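Peroxinectin A (Dictyostelium discoideum, PDB 6ERC) is a secreted heme peroxidase that uses hydrogen peroxide to oxidise phenolic donors and also oxidises iodide and thiocyanate. Local coordinates at residues E248-F251 with Q252-S256. Sequence-based numbering, arbitrary orientation.
Sequences ERVF and QQSRS
Glu-248 and Gln-252 meet through their side chains one turn apart in the first turns of alpha-helix 247-275, part of the mainly helical animal heme peroxidase fold. Gln-252 NE2 donates to Glu-248 OE2 at 2.8 Å, nearly straight at 170°. The oxygen lies in the amide plane of Gln-252 but is itself met from above the carboxylate plane. At the other end of the amide, Gln-252 OE1 accepts from Arg-255 NE at 3.2 Å. Between these two bonds the amide is held against rotation, and it stands perpendicular to the Phe-251 ring with Gln-252 NE2 at the ring edge, 3.5 Å from Phe-251 CD2. Replacing this glutamine with an alanine would probably leave Glu-248 OE2 and Arg-255 NE without the amide that joins them and take it away from the edge of the Phe-251 ring.

On another side of the helix, Arg-249 and Gln-253 run alongside each other. Arg-249 turns its NE edge to the amide, and both NE and NH2 bond to Gln-253 OE1, NH2 at 2.8 Å. NE uses an in-plane lone pair of that oxygen. Gln-253 CG lies beside its backbone N (chi1 -69°), and its amide reaches back one turn to the Arg-249 side chain.

Arg-255 CB lies over one face of the Phe-251 ring, offset toward the rim, and Arg-255 CD is 3.8 Å from Phe-251 CE2. Ser-254 sets OG beside its own backbone N (chi1 -60°), within range of the preceding turn. OG and N of Ser-254 both donate to Val-250 O, at 2.8 and 2.9 Å, from opposite faces of the carbonyl plane.

Outside residues complete the polar network: Arg-167 salt-bridges Glu-248 OE1, and Tyr-7 OH is a second partner of Gln-252 NE2. Helix 218-241 packs on Val-250 and Ser-254. Val-481 O takes the Gln-253 NE2 bond.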
loop_
_atom_site.group_PDB
_atom_site.type_symbol
_atom_site.label_atom_id
_atom_site.label_comp_id
_atom_site.label_asym_id
_atom_site.label_seq_id
_atom_site.Cartn_x
_atom_site.Cartn_y
_atom_site.Cartn_z
ATOM N N GLU A 248 -4.932 0.374 30.212
ATOM C CA GLU A 248 -3.787 0.723 29.376
ATOM C C GLU A 248 -2.856 -0.468 29.181
ATOM O O GLU A 248 -2.328 -0.671 28.082
ATOM C CB GLU A 248 -3.031 1.901 29.992
ATOM C CG GLU A 248 -1.878 2.426 29.142
ATOM C CD GLU A 248 -2.333 3.045 27.822
ATOM O OE1 GLU A 248 -3.525 3.405 27.699
ATOM O OE2 GLU A 248 -1.495 3.173 26.906
ATOM N N ARG A 249 -2.636 -1.264 30.231
ATOM C CA ARG A 249 -1.723 -2.398 30.112
ATOM C C ARG A 249 -2.305 -3.487 29.220
ATOM O O ARG A 249 -1.580 -4.091 28.421
ATOM C CB ARG A 249 -1.397 -2.962 31.497
ATOM C CG ARG A 249 -0.475 -4.187 31.486
ATOM C CD ARG A 249 0.892 -3.881 30.881
ATOM N NE ARG A 249 1.702 -5.086 30.707
ATOM C CZ ARG A 249 2.429 -5.654 31.664
ATOM N NH1 ARG A 249 2.459 -5.139 32.888
ATOM N NH2 ARG A 249 3.129 -6.751 31.400
ATOM N N VAL A 250 -3.602 -3.766 29.351
ATOM C CA VAL A 250 -4.220 -4.778 28.500
ATOM C C VAL A 250 -4.166 -4.341 27.044
ATOM O O VAL A 250 -3.896 -5.149 26.146
ATOM C CB VAL A 250 -5.665 -5.055 28.952
ATOM C CG1 VAL A 250 -6.325 -6.082 28.038
ATOM C CG2 VAL A 250 -5.686 -5.541 30.391
ATOM N N PHE A 251 -4.419 -3.057 26.785
ATOM C CA PHE A 251 -4.372 -2.558 25.416
ATOM C C PHE A 251 -2.985 -2.743 24.815
ATOM O O PHE A 251 -2.837 -3.314 23.730
ATOM C CB PHE A 251 -4.778 -1.086 25.375
ATOM C CG PHE A 251 -4.478 -0.424 24.066
ATOM C CD1 PHE A 251 -5.360 -0.533 23.006
ATOM C CD2 PHE A 251 -3.301 0.284 23.885
ATOM C CE1 PHE A 251 -5.081 0.063 21.796
ATOM C CE2 PHE A 251 -3.018 0.880 22.678
ATOM C CZ PHE A 251 -3.907 0.771 21.632
ATOM N N GLN A 252 -1.951 -2.261 25.510
ATOM C CA GLN A 252 -0.598 -2.326 24.966
ATOM C C GLN A 252 -0.180 -3.766 24.699
ATOM O O GLN A 252 0.366 -4.078 23.635
ATOM C CB GLN A 252 0.384 -1.642 25.919
ATOM C CG GLN A 252 0.167 -0.141 26.067
ATOM C CD GLN A 252 0.235 0.602 24.744
ATOM O OE1 GLN A 252 0.750 0.088 23.749
ATOM N NE2 GLN A 252 -0.293 1.819 24.726
ATOM N N GLN A 253 -0.424 -4.661 25.656
ATOM C CA GLN A 253 -0.111 -6.071 25.440
ATOM C C GLN A 253 -0.879 -6.624 24.246
ATOM O O GLN A 253 -0.367 -7.473 23.508
ATOM C CB GLN A 253 -0.421 -6.874 26.703
ATOM C CG GLN A 253 0.512 -6.578 27.873
ATOM C CD GLN A 253 1.894 -7.222 27.761
ATOM O OE1 GLN A 253 2.738 -7.028 28.638
ATOM N NE2 GLN A 253 2.131 -7.984 26.696
ATOM N N SER A 254 -2.113 -6.157 24.042
ATOM C CA SER A 254 -2.872 -6.573 22.866
ATOM C C SER A 254 -2.329 -5.915 21.603
ATOM O O SER A 254 -2.178 -6.576 20.570
ATOM C CB SER A 254 -4.353 -6.238 23.050
ATOM O OG SER A 254 -4.888 -6.900 24.181
ATOM N N ARG A 255 -2.034 -4.613 21.669
ATOM C CA ARG A 255 -1.414 -3.935 20.535
ATOM C C ARG A 255 -0.118 -4.623 20.128
ATOM O O ARG A 255 0.154 -4.797 18.933
ATOM C CB ARG A 255 -1.157 -2.466 20.882
ATOM C CG ARG A 255 -0.382 -1.697 19.809
ATOM C CD ARG A 255 -0.596 -0.183 19.904
ATOM N NE ARG A 255 0.508 0.516 20.565
ATOM C CZ ARG A 255 1.534 1.093 19.938
ATOM N NH1 ARG A 255 1.625 1.068 18.614
ATOM N NH2 ARG A 255 2.478 1.703 20.640
ATOM N N SER A 256 0.689 -5.032 21.110
ATOM C CA SER A 256 1.966 -5.668 20.806
ATOM C C SER A 256 1.766 -6.976 20.049
ATOM O O SER A 256 2.517 -7.280 19.115
ATOM C CB SER A 256 2.748 -5.904 22.098
ATOM O OG SER A 256 4.067 -6.338 21.829
#